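Local atomic coordinates of spermidine synthase (Thermotoga maritima, PDB entry 1JQ3), a protein that transfers an aminopropyl group from decarboxylated S-adenosylmethionine to putrescine, making spermidine, and works as a homotetramer. Residues Y19-T24 against D63-T68; D44-D49 against E121-V126; K116-E121 against E147-N152. All coordinates share one frame; numbering follows the deposited sequence.

Three contacts surround one bound ligand, S-adenosyl-1,8-diamino-3-thiooctane, and differ in chemistry with their place in the fold. Interaction 1 is a buried polar cluster within the N-terminal beta region, where hydroxyls and a carboxylate join two strands near the amine tail. Interaction 2, also buried, brings that region against the Rossmann-like domain through isoleucine packing and a helix N-cap, close to the ribose. It touches interaction 1 where Asp63 receives the backbone N-H of Arg47. Interaction 3 is partly buried, regular parallel sheet at an outer strand of the Rossmann-like domain. It shares Glu121 with interaction 2 and lies about 25 Å, centre to centre, from interaction 1.

Interaction 1: residues Y19-T24 against D63-T68; sequences YFEYYT and DGITMT. With AAT (S-adenosyl-1,8-diamino-3-thiooctane), chain E.
The hydroxyl of Thr66 is held between two side chains of strand 17-22. It receives the phenol proton of Tyr19, with Tyr19 OH 2.9 Å from Thr66 OG1, and gives its own to Glu21, with Thr66 OG1 2.7 Å from Glu21 OE1, so the three form a directed relay. Tyr19 meets the threonine oxygen with its ring edge, near the ring plane. Glu21 lies extended across Thr66 at about a right angle: with CG swung opposite its backbone N (chi1 177°), the chain reaches over Gly64 and Ile65 and presents a face of its carboxylate. Both Thr66 bonds arrive from above that plane, the second running from Thr66 N to Glu21 OE2 (3.2 Å).

Water completes the join at two points. One molecule donates to Phe20 O and Gly64 O. The other donates to Glu21 OE2 and Thr66 O and accepts from ligand N16 at 3.0 Å, linking this cluster to the terminal amine of the ligand's aminoalkyl chain. Beyond it, Met67, bent at chi2 and chi3, lays SD 3.8 Å from ligand C11.

The two strands cross at 101° rather than pairing. Strand 17-22 pairs with 28-33, and at Tyr19 its sheet continues into a second subunit; strand 65-69 edges the four-stranded sheet beside 59-62, where Met67 and Thr68 form a classic beta bulge opposite Phe60.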
loop_
_atom_site.group_PDB
_atom_site.type_symbol
_atom_site.label_atom_id
_atom_site.label_comp_id
_atom_site.label_asym_id
_atom_site.label_seq_id
_atom_site.Cartn_x
_atom_site.Cartn_y
_atom_site.Cartn_z
ATOM N N TYR A 19 -0.328 -8.320 1.159
ATOM C CA TYR A 19 0.764 -8.702 2.033
ATOM C C TYR A 19 1.912 -7.763 1.644
ATOM O O TYR A 19 2.254 -7.638 0.456
ATOM C CB TYR A 19 1.179 -10.150 1.763
ATOM C CG TYR A 19 2.556 -10.512 2.263
ATOM C CD1 TYR A 19 2.801 -10.735 3.615
ATOM C CD2 TYR A 19 3.601 -10.712 1.365
ATOM C CE1 TYR A 19 4.054 -11.164 4.067
ATOM C CE2 TYR A 19 4.860 -11.138 1.794
ATOM C CZ TYR A 19 5.076 -11.368 3.142
ATOM O OH TYR A 19 6.299 -11.858 3.544
ATOM N N PHE A 20 2.464 -7.069 2.629
ATOM C CA PHE A 20 3.577 -6.154 2.393
ATOM C C PHE A 20 4.769 -6.645 3.183
ATOM O O PHE A 20 4.682 -6.793 4.399
ATOM C CB PHE A 20 3.236 -4.733 2.840
ATOM C CG PHE A 20 2.482 -3.936 1.821
ATOM C CD1 PHE A 20 1.171 -4.257 1.496
ATOM C CD2 PHE A 20 3.086 -2.847 1.189
ATOM C CE1 PHE A 20 0.463 -3.506 0.565
ATOM C CE2 PHE A 20 2.383 -2.081 0.247
ATOM C CZ PHE A 20 1.059 -2.418 -0.061
ATOM N N GLU A 21 5.869 -6.937 2.479
ATOM C CA GLU A 21 7.098 -7.387 3.120
ATOM C C GLU A 21 8.114 -6.256 3.033
ATOM O O GLU A 21 8.407 -5.768 1.939
ATOM C CB GLU A 21 7.687 -8.607 2.390
ATOM C CG GLU A 21 9.020 -9.067 2.976
ATOM C CD GLU A 21 9.694 -10.156 2.167
ATOM O OE1 GLU A 21 9.261 -10.429 1.032
ATOM O OE2 GLU A 21 10.684 -10.737 2.663
ATOM N N TYR A 22 8.653 -5.851 4.178
ATOM C CA TYR A 22 9.656 -4.783 4.219
ATOM C C TYR A 22 11.038 -5.394 4.222
ATOM O O TYR A 22 11.267 -6.409 4.892
ATOM C CB TYR A 22 9.503 -3.947 5.495
ATOM C CG TYR A 22 8.300 -3.058 5.490
ATOM C CD1 TYR A 22 7.046 -3.540 5.891
ATOM C CD2 TYR A 22 8.400 -1.732 5.060
ATOM C CE1 TYR A 22 5.921 -2.721 5.860
ATOM C CE2 TYR A 22 7.289 -0.909 5.027
ATOM C CZ TYR A 22 6.054 -1.405 5.426
ATOM O OH TYR A 22 4.952 -0.583 5.404
ATOM N N TYR A 23 11.949 -4.790 3.454
ATOM C CA TYR A 23 13.337 -5.237 3.387
ATOM C C TYR A 23 14.107 -4.510 4.483
ATOM O O TYR A 23 13.629 -3.512 5.017
ATOM C CB TYR A 23 13.957 -4.883 2.028
ATOM C CG TYR A 23 13.321 -5.601 0.859
ATOM C CD1 TYR A 23 12.582 -6.774 1.045
ATOM C CD2 TYR A 23 13.453 -5.101 -0.434
ATOM C CE1 TYR A 23 11.991 -7.435 -0.037
ATOM C CE2 TYR A 23 12.875 -5.739 -1.508
ATOM C CZ TYR A 23 12.152 -6.903 -1.310
ATOM O OH TYR A 23 11.629 -7.539 -2.405
ATOM N N THR A 24 15.298 -5.007 4.803
ATOM C CA THR A 24 16.143 -4.393 5.828
ATOM C C THR A 24 16.330 -2.900 5.528
ATOM O O THR A 24 16.713 -2.522 4.415
ATOM C CB THR A 24 17.498 -5.125 5.907
ATOM O OG1 THR A 24 17.267 -6.480 6.324
ATOM C CG2 THR A 24 18.448 -4.441 6.897
ATOM N N ASP A 63 6.970 -13.679 10.579
ATOM C CA ASP A 63 7.088 -12.284 11.020
ATOM C C ASP A 63 7.076 -11.307 9.848
ATOM O O ASP A 63 7.822 -10.327 9.828
ATOM C CB ASP A 63 8.331 -12.079 11.894
ATOM C CG ASP A 63 8.204 -12.739 13.252
ATOM O OD1 ASP A 63 7.074 -13.020 13.698
ATOM O OD2 ASP A 63 9.241 -12.979 13.892
ATOM N N GLY A 64 6.213 -11.569 8.869
ATOM C CA GLY A 64 6.118 -10.683 7.721
ATOM C C GLY A 64 7.303 -10.719 6.777
ATOM O O GLY A 64 7.593 -9.728 6.098
ATOM N N ILE A 65 8.037 -11.830 6.782
ATOM C CA ILE A 65 9.180 -11.991 5.884
ATOM C C ILE A 65 8.930 -13.273 5.093
ATOM O O ILE A 65 8.648 -14.322 5.675
ATOM C CB ILE A 65 10.524 -12.067 6.652
ATOM C CG1 ILE A 65 10.756 -10.741 7.389
ATOM C CG2 ILE A 65 11.686 -12.313 5.661
ATOM C CD1 ILE A 65 11.970 -10.722 8.308
ATOM N N THR A 66 8.979 -13.160 3.768
ATOM C CA THR A 66 8.728 -14.289 2.871
ATOM C C THR A 66 9.752 -15.405 3.048
ATOM O O THR A 66 10.949 -15.188 2.895
ATOM C CB THR A 66 8.722 -13.818 1.401
ATOM O OG1 THR A 66 7.813 -12.721 1.270
ATOM C CG2 THR A 66 8.280 -14.952 0.470
ATOM N N MET A 67 9.263 -16.603 3.350
ATOM C CA MET A 67 10.127 -17.760 3.548
ATOM C C MET A 67 10.133 -18.640 2.299
ATOM O O MET A 67 11.193 -19.033 1.819
ATOM C CB MET A 67 9.652 -18.559 4.751
ATOM C CG MET A 67 9.736 -17.788 6.062
ATOM S SD MET A 67 11.436 -17.490 6.561
ATOM C CE MET A 67 11.591 -15.795 6.188
ATOM N N THR A 68 8.943 -18.975 1.801
ATOM C CA THR A 68 8.836 -19.790 0.589
ATOM C C THR A 68 7.609 -19.434 -0.242
ATOM O O THR A 68 6.629 -18.895 0.276
ATOM C CB THR A 68 8.672 -21.317 0.904
ATOM O OG1 THR A 68 7.410 -21.570 1.552
ATOM C CG2 THR A 68 9.815 -21.849 1.770
HETATM N N AAT E . 13.633 -22.756 3.793
HETATM C CA AAT E . 13.446 -21.474 3.311
HETATM C CB AAT E . 13.041 -20.575 4.383
HETATM C CG AAT E . 13.930 -20.703 5.539
HETATM S SD AAT E . 12.946 -21.135 6.969
HETATM C "C5'" AAT E . 14.015 -20.802 8.384
HETATM C "C4'" AAT E . 13.626 -21.549 9.625
HETATM O "O4'" AAT E . 14.646 -21.547 10.476
HETATM C "C3'" AAT E . 12.489 -20.954 10.330
HETATM O "O3'" AAT E . 11.505 -21.934 10.276
HETATM C "C2'" AAT E . 12.978 -20.719 11.835
HETATM O "O2'" AAT E . 12.075 -20.924 12.909
HETATM C "C1'" AAT E . 14.235 -21.577 11.812
HETATM N N9 AAT E . 15.367 -21.069 12.532
HETATM C C8 AAT E . 15.615 -19.850 13.094
HETATM N N7 AAT E . 16.368 -19.839 14.217
HETATM C C5 AAT E . 16.618 -21.099 14.432
HETATM C C6 AAT E . 17.413 -21.741 15.513
HETATM N N6 AAT E . 18.048 -21.016 16.521
HETATM N N1 AAT E . 17.558 -23.140 15.563
HETATM C C2 AAT E . 16.909 -23.833 14.544
HETATM N N3 AAT E . 16.149 -23.321 13.485
HETATM C C4 AAT E . 16.014 -21.920 13.435
HETATM C C11 AAT E . 14.642 -19.395 5.784
HETATM C C12 AAT E . 15.435 -18.555 4.806
HETATM C C13 AAT E . 14.662 -17.358 4.289
HETATM C C14 AAT E . 15.276 -15.971 4.250
HETATM C C15 AAT E . 14.520 -14.764 3.729
HETATM N N16 AAT E . 14.860 -13.392 3.592
HETATM O O HOH W 1 6.491 -7.134 6.506
HETATM O O HOH W 2 12.281 -12.829 2.213
#

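Interaction 2: residues D44-D49 against E121-V126. With AAT (S-adenosyl-1,8-diamino-3-thiooctane), chain E.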
loop_
_atom_site.group_PDB
_atom_site.type_symbol
_atom_site.label_atom_id
_atom_site.label_comp_id
_atom_site.label_asym_id
_atom_site.label_seq_id
_atom_site.Cartn_x
_atom_site.Cartn_y
_atom_site.Cartn_z
ATOM N N ASP A 44 5.404 -19.268 20.514
ATOM C CA ASP A 44 6.120 -18.517 21.541
ATOM C C ASP A 44 7.308 -17.807 20.911
ATOM O O ASP A 44 7.905 -16.913 21.506
ATOM C CB ASP A 44 6.629 -19.464 22.636
ATOM C CG ASP A 44 5.549 -19.843 23.628
ATOM O OD1 ASP A 44 4.572 -19.077 23.785
ATOM O OD2 ASP A 44 5.683 -20.907 24.267
ATOM N N ILE A 45 7.611 -18.174 19.671
ATOM C CA ILE A 45 8.761 -17.611 18.982
ATOM C C ILE A 45 8.478 -16.581 17.892
ATOM O O ILE A 45 9.147 -15.547 17.824
ATOM C CB ILE A 45 9.613 -18.763 18.376
ATOM C CG1 ILE A 45 10.213 -19.612 19.509
ATOM C CG2 ILE A 45 10.731 -18.228 17.490
ATOM C CD1 ILE A 45 10.675 -20.979 19.063
ATOM N N GLN A 46 7.468 -16.837 17.069
ATOM C CA GLN A 46 7.202 -15.943 15.940
ATOM C C GLN A 46 5.809 -16.144 15.373
ATOM O O GLN A 46 5.086 -17.056 15.771
ATOM C CB GLN A 46 8.229 -16.250 14.846
ATOM C CG GLN A 46 8.127 -17.697 14.373
ATOM C CD GLN A 46 9.430 -18.277 13.846
ATOM O OE1 GLN A 46 9.627 -19.494 13.875
ATOM N NE2 GLN A 46 10.300 -17.429 13.322
ATOM N N ARG A 47 5.472 -15.316 14.387
ATOM C CA ARG A 47 4.173 -15.374 13.737
ATOM C C ARG A 47 4.272 -16.039 12.370
ATOM O O ARG A 47 5.174 -15.737 11.596
ATOM C CB ARG A 47 3.599 -13.963 13.582
ATOM C CG ARG A 47 2.253 -13.966 12.888
ATOM C CD ARG A 47 1.573 -12.606 12.847
ATOM N NE ARG A 47 0.504 -12.709 11.858
ATOM C CZ ARG A 47 -0.718 -12.213 11.980
ATOM N NH1 ARG A 47 -1.076 -11.522 13.067
ATOM N NH2 ARG A 47 -1.618 -12.501 11.041
ATOM N N ILE A 48 3.358 -16.967 12.102
ATOM C CA ILE A 48 3.309 -17.688 10.832
ATOM C C ILE A 48 2.087 -17.235 10.023
ATOM O O ILE A 48 0.996 -17.130 10.568
ATOM C CB ILE A 48 3.096 -19.204 11.084
ATOM C CG1 ILE A 48 4.289 -19.811 11.823
ATOM C CG2 ILE A 48 2.831 -19.963 9.754
ATOM C CD1 ILE A 48 3.979 -21.210 12.382
ATOM N N ASP A 49 2.286 -16.930 8.745
ATOM C CA ASP A 49 1.168 -16.609 7.870
ATOM C C ASP A 49 1.369 -17.388 6.587
ATOM O O ASP A 49 2.469 -17.409 6.040
ATOM C CB ASP A 49 1.075 -15.127 7.571
ATOM C CG ASP A 49 0.562 -14.344 8.757
ATOM O OD1 ASP A 49 -0.661 -14.402 9.057
ATOM O OD2 ASP A 49 1.407 -13.699 9.400
ATOM N N GLU A 121 14.686 -27.901 13.805
ATOM C CA GLU A 121 13.909 -26.668 13.715
ATOM C C GLU A 121 13.577 -26.193 15.128
ATOM O O GLU A 121 13.129 -26.971 15.960
ATOM C CB GLU A 121 12.634 -26.943 12.893
ATOM C CG GLU A 121 11.511 -25.895 12.993
ATOM C CD GLU A 121 11.917 -24.524 12.518
ATOM O OE1 GLU A 121 12.539 -24.419 11.430
ATOM O OE2 GLU A 121 11.614 -23.537 13.241
ATOM N N VAL A 122 13.730 -24.900 15.374
ATOM C CA VAL A 122 13.485 -24.361 16.712
ATOM C C VAL A 122 12.010 -24.227 17.080
ATOM O O VAL A 122 11.629 -24.373 18.245
ATOM C CB VAL A 122 14.188 -22.986 16.875
ATOM C CG1 VAL A 122 13.479 -21.917 16.058
ATOM C CG2 VAL A 122 14.291 -22.601 18.346
ATOM N N ASP A 123 11.171 -24.030 16.075
ATOM C CA ASP A 123 9.754 -23.812 16.320
ATOM C C ASP A 123 8.863 -24.967 15.906
ATOM O O ASP A 123 8.635 -25.195 14.719
ATOM C CB ASP A 123 9.340 -22.530 15.596
ATOM C CG ASP A 123 8.009 -21.985 16.059
ATOM O OD1 ASP A 123 7.258 -22.690 16.761
ATOM O OD2 ASP A 123 7.703 -20.833 15.687
ATOM N N GLY A 124 8.322 -25.662 16.902
ATOM C CA GLY A 124 7.441 -26.784 16.632
ATOM C C GLY A 124 6.218 -26.414 15.819
ATOM O O GLY A 124 5.684 -27.246 15.082
ATOM N N LEU A 125 5.723 -25.190 15.997
ATOM C CA LEU A 125 4.547 -24.758 15.243
ATOM C C LEU A 125 4.864 -24.649 13.748
ATOM O O LEU A 125 3.975 -24.829 12.911
ATOM C CB LEU A 125 4.020 -23.416 15.785
ATOM C CG LEU A 125 2.655 -23.001 15.216
ATOM C CD1 LEU A 125 1.604 -24.041 15.560
ATOM C CD2 LEU A 125 2.241 -21.633 15.755
ATOM N N VAL A 126 6.116 -24.347 13.407
ATOM C CA VAL A 126 6.489 -24.247 11.988
ATOM C C VAL A 126 6.407 -25.644 11.363
ATOM O O VAL A 126 5.850 -25.816 10.280
ATOM C CB VAL A 126 7.888 -23.623 11.786
ATOM C CG1 VAL A 126 8.362 -23.790 10.320
ATOM C CG2 VAL A 126 7.840 -22.147 12.128
HETATM N N AAT E . 13.633 -22.756 3.793
HETATM C CA AAT E . 13.446 -21.474 3.311
HETATM C CB AAT E . 13.041 -20.575 4.383
HETATM C CG AAT E . 13.930 -20.703 5.539
HETATM S SD AAT E . 12.946 -21.135 6.969
HETATM C "C5'" AAT E . 14.015 -20.802 8.384
HETATM C "C4'" AAT E . 13.626 -21.549 9.625
HETATM O "O4'" AAT E . 14.646 -21.547 10.476
HETATM C "C3'" AAT E . 12.489 -20.954 10.330
HETATM O "O3'" AAT E . 11.505 -21.934 10.276
HETATM C "C2'" AAT E . 12.978 -20.719 11.835
HETATM O "O2'" AAT E . 12.075 -20.924 12.909
HETATM C "C1'" AAT E . 14.235 -21.577 11.812
HETATM N N9 AAT E . 15.367 -21.069 12.532
HETATM C C8 AAT E . 15.615 -19.850 13.094
HETATM N N7 AAT E . 16.368 -19.839 14.217
HETATM C C5 AAT E . 16.618 -21.099 14.432
HETATM C C6 AAT E . 17.413 -21.741 15.513
HETATM N N6 AAT E . 18.048 -21.016 16.521
HETATM N N1 AAT E . 17.558 -23.140 15.563
HETATM C C2 AAT E . 16.909 -23.833 14.544
HETATM N N3 AAT E . 16.149 -23.321 13.485
HETATM C C4 AAT E . 16.014 -21.920 13.435
HETATM C C11 AAT E . 14.642 -19.395 5.784
HETATM C C12 AAT E . 15.435 -18.555 4.806
HETATM C C13 AAT E . 14.662 -17.358 4.289
HETATM C C14 AAT E . 15.276 -15.971 4.250
HETATM C C15 AAT E . 14.520 -14.764 3.729
HETATM N N16 AAT E . 14.860 -13.392 3.592
#
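Ile48 pushes its terminal CD1 into the first turn of helix 124-133, meeting Leu125 CG at 3.6 Å and the flank of Val126, whose CG2 is 4.0 Å from the same Ile48 CD1. The reach follows from its torsions: CG1 stands opposite the carbonyl carbon (chi1 -65°) and the chain then runs on nearly straight, so a single methyl does the touching while Leu125 passes it at a slant. Phe60 and Leu62 of strand 59-62 also pack on Ile48, which joins this apolar patch to the neighbouring strand. Ile45 adds a second, shallower apolar contact. Its CD1 lies 3.6 Å from Val122 O and also meets Val122 CG2, while the side chain as a whole runs past Asp123 in the opposite direction.

Between the two isoleucines sits a polar layer. Asp123 is the N-cap of the helix: OD1 accepts from Leu125 N at 3.0 Å, and OD2 is hydrogen-bonded to the hydroxyl of Ser43. The amide of Gln46, a residue that binds S-methyl-5'-thioadenosine, lies nearly coplanar with the Asp123 carboxylate, the planes 16° apart. Glu121 points to the ligand, its chain bent at chi2 (61°); OE1 accepts the proton of ribose O3' at 2.9 Å, and OE2 accepts from Asp123 N at 2.9 Å, on the anti side but somewhat out of the carboxylate plane.

Glu121 thus holds the ribose while the backbone N-H of Asp123, the N-cap residue, holds Glu121, and the cap carboxylate in turn lies beside the Gln46 amide, nearly in its plane. Partial positive charge at the helix start would be expected to stabilise the charge on Asp123.

Interaction 3: residues K116-E121 against E147-N152. With AAT (S-adenosyl-1,8-diamino-3-thiooctane), chain E.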
loop_
_atom_site.group_PDB
_atom_site.type_symbol
_atom_site.label_atom_id
_atom_site.label_comp_id
_atom_site.label_asym_id
_atom_site.label_seq_id
_atom_site.Cartn_x
_atom_site.Cartn_y
_atom_site.Cartn_z
ATOM N N LYS A 116 20.609 -41.120 7.097
ATOM C CA LYS A 116 19.961 -40.364 8.173
ATOM C C LYS A 116 20.053 -38.846 7.941
ATOM O O LYS A 116 21.144 -38.299 7.747
ATOM C CB LYS A 116 20.609 -40.718 9.521
ATOM C CG LYS A 116 20.176 -39.849 10.705
ATOM C CD LYS A 116 18.828 -40.258 11.278
ATOM C CE LYS A 116 18.940 -41.537 12.092
ATOM N NZ LYS A 116 17.688 -41.785 12.865
ATOM N N ALA A 117 18.894 -38.184 7.907
ATOM C CA ALA A 117 18.838 -36.731 7.740
ATOM C C ALA A 117 18.098 -36.153 8.947
ATOM O O ALA A 117 16.948 -36.486 9.195
ATOM C CB ALA A 117 18.122 -36.339 6.444
ATOM N N ILE A 118 18.781 -35.319 9.720
ATOM C CA ILE A 118 18.155 -34.722 10.883
ATOM C C ILE A 118 17.765 -33.280 10.578
ATOM O O ILE A 118 18.574 -32.505 10.074
ATOM C CB ILE A 118 19.089 -34.740 12.106
ATOM C CG1 ILE A 118 19.386 -36.194 12.518
ATOM C CG2 ILE A 118 18.436 -33.952 13.266
ATOM C CD1 ILE A 118 20.317 -36.330 13.711
ATOM N N LEU A 119 16.500 -32.958 10.834
ATOM C CA LEU A 119 15.995 -31.606 10.622
ATOM C C LEU A 119 15.787 -31.000 12.010
ATOM O O LEU A 119 14.901 -31.417 12.750
ATOM C CB LEU A 119 14.678 -31.632 9.852
ATOM C CG LEU A 119 14.129 -30.250 9.478
ATOM C CD1 LEU A 119 15.181 -29.476 8.652
ATOM C CD2 LEU A 119 12.829 -30.399 8.711
ATOM N N CYS A 120 16.622 -30.021 12.340
ATOM C CA CYS A 120 16.585 -29.360 13.641
ATOM C C CYS A 120 15.983 -27.972 13.520
ATOM O O CYS A 120 16.667 -27.012 13.166
ATOM C CB CYS A 120 17.993 -29.274 14.208
ATOM S SG CYS A 120 18.049 -28.661 15.901
ATOM N N GLU A 121 14.686 -27.901 13.805
ATOM C CA GLU A 121 13.909 -26.668 13.715
ATOM C C GLU A 121 13.577 -26.193 15.128
ATOM O O GLU A 121 13.129 -26.971 15.960
ATOM C CB GLU A 121 12.634 -26.943 12.893
ATOM C CG GLU A 121 11.511 -25.895 12.993
ATOM C CD GLU A 121 11.917 -24.524 12.518
ATOM O OE1 GLU A 121 12.539 -24.419 11.430
ATOM O OE2 GLU A 121 11.614 -23.537 13.241
ATOM N N GLU A 147 14.569 -37.494 10.496
ATOM C CA GLU A 147 14.284 -37.366 11.918
ATOM C C GLU A 147 14.142 -35.881 12.230
ATOM O O GLU A 147 15.083 -35.119 12.036
ATOM C CB GLU A 147 15.401 -37.959 12.775
ATOM C CG GLU A 147 15.094 -37.852 14.286
ATOM C CD GLU A 147 16.291 -38.158 15.181
ATOM O OE1 GLU A 147 17.246 -38.819 14.713
ATOM O OE2 GLU A 147 16.279 -37.714 16.356
ATOM N N ILE A 148 12.981 -35.491 12.748
ATOM C CA ILE A 148 12.728 -34.094 13.093
ATOM C C ILE A 148 13.002 -33.847 14.569
ATOM O O ILE A 148 12.495 -34.569 15.438
ATOM C CB ILE A 148 11.269 -33.707 12.797
ATOM C CG1 ILE A 148 11.005 -33.826 11.296
ATOM C CG2 ILE A 148 10.981 -32.272 13.276
ATOM C CD1 ILE A 148 9.534 -33.728 10.937
ATOM N N VAL A 149 13.804 -32.824 14.848
ATOM C CA VAL A 149 14.131 -32.469 16.224
ATOM C C VAL A 149 13.738 -31.013 16.473
ATOM O O VAL A 149 14.057 -30.131 15.675
ATOM C CB VAL A 149 15.650 -32.630 16.509
ATOM C CG1 VAL A 149 15.953 -32.247 17.952
ATOM C CG2 VAL A 149 16.101 -34.052 16.253
ATOM N N ILE A 150 12.997 -30.764 17.546
ATOM C CA ILE A 150 12.616 -29.393 17.860
ATOM C C ILE A 150 13.634 -28.896 18.874
ATOM O O ILE A 150 13.656 -29.351 20.013
ATOM C CB ILE A 150 11.186 -29.307 18.437
ATOM C CG1 ILE A 150 10.190 -29.971 17.480
ATOM C CG2 ILE A 150 10.801 -27.836 18.660
ATOM C CD1 ILE A 150 10.259 -29.447 16.057
ATOM N N ALA A 151 14.519 -28.017 18.423
ATOM C CA ALA A 151 15.562 -27.477 19.276
ATOM C C ALA A 151 16.219 -26.288 18.614
ATOM O O ALA A 151 16.068 -26.087 17.406
ATOM C CB ALA A 151 16.636 -28.566 19.534
ATOM N N ASN A 152 16.983 -25.538 19.414
ATOM C CA ASN A 152 17.751 -24.390 18.942
ATOM C C ASN A 152 19.025 -25.024 18.378
ATOM O O ASN A 152 19.789 -25.654 19.121
ATOM C CB ASN A 152 18.091 -23.459 20.120
ATOM C CG ASN A 152 19.034 -22.320 19.730
ATOM O OD1 ASN A 152 19.527 -22.247 18.597
ATOM N ND2 ASN A 152 19.288 -21.421 20.677
HETATM N N AAT E . 13.633 -22.756 3.793
HETATM C CA AAT E . 13.446 -21.474 3.311
HETATM C CB AAT E . 13.041 -20.575 4.383
HETATM C CG AAT E . 13.930 -20.703 5.539
HETATM S SD AAT E . 12.946 -21.135 6.969
HETATM C "C5'" AAT E . 14.015 -20.802 8.384
HETATM C "C4'" AAT E . 13.626 -21.549 9.625
HETATM O "O4'" AAT E . 14.646 -21.547 10.476
HETATM C "C3'" AAT E . 12.489 -20.954 10.330
HETATM O "O3'" AAT E . 11.505 -21.934 10.276
HETATM C "C2'" AAT E . 12.978 -20.719 11.835
HETATM O "O2'" AAT E . 12.075 -20.924 12.909
HETATM C "C1'" AAT E . 14.235 -21.577 11.812
HETATM N N9 AAT E . 15.367 -21.069 12.532
HETATM C C8 AAT E . 15.615 -19.850 13.094
HETATM N N7 AAT E . 16.368 -19.839 14.217
HETATM C C5 AAT E . 16.618 -21.099 14.432
HETATM C C6 AAT E . 17.413 -21.741 15.513
HETATM N N6 AAT E . 18.048 -21.016 16.521
HETATM N N1 AAT E . 17.558 -23.140 15.563
HETATM C C2 AAT E . 16.909 -23.833 14.544
HETATM N N3 AAT E . 16.149 -23.321 13.485
HETATM C C4 AAT E . 16.014 -21.920 13.435
HETATM C C11 AAT E . 14.642 -19.395 5.784
HETATM C C12 AAT E . 15.435 -18.555 4.806
HETATM C C13 AAT E . 14.662 -17.358 4.289
HETATM C C14 AAT E . 15.276 -15.971 4.250
HETATM C C15 AAT E . 14.520 -14.764 3.729
HETATM N N16 AAT E . 14.860 -13.392 3.592
#
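Residues 116-121 and 147-150 form parallel strands, their axes 4.7 Å apart at closest and inclined by 23°, with Ile118, Leu119, Cys120 and Glu121 opposite Glu147, Ile148, Val149 and Ile150. Five backbone hydrogen bonds zip them together. The straightest is Val149 N to Leu119 O, at 2.8 Å and 177°. The last, Ala151 N to Glu121 O, bends to 143° and comes from above the carbonyl plane as the second strand gives way to loop; Ile150 CA lies 3.1 Å from Glu121 O in a CA-H...O contact.

Side chains alternate between the faces. On the face of Ile118 and Cys120, Ile118 CG2 meets Val149 CG2 at 3.8 Å, and Cys120 SG rests 3.9 Å from Ala151 CB; Tyr156 of helix 153-156 covers this group. Glu147 lies beside Ile118 and points the same way, its extended chain leading to a rather long salt bridge, Lys116 NZ to Glu147 OE1 3.5 Å. Lysine reaches it by folding back at chi2 and chi3. On the other face, Leu119 and Ile148 share Phe141 as a neighbour, while Ile150 packs on Ile127 of helix 124-133.

The chemistry changes along the strands, from a salt bridge at one end, through apolar pairs, to ligand recognition at the C-terminal ends, where Rossmann-like folds bind their cofactors. There Asn152 OD1 accepts from adenine N6 at 2.8 Å, almost straight, and also caps Ala154 N. One carbonyl oxygen thus both accepts from the exocyclic amine and caps the N-terminus of helix 153-156, consistent with selection for adenine.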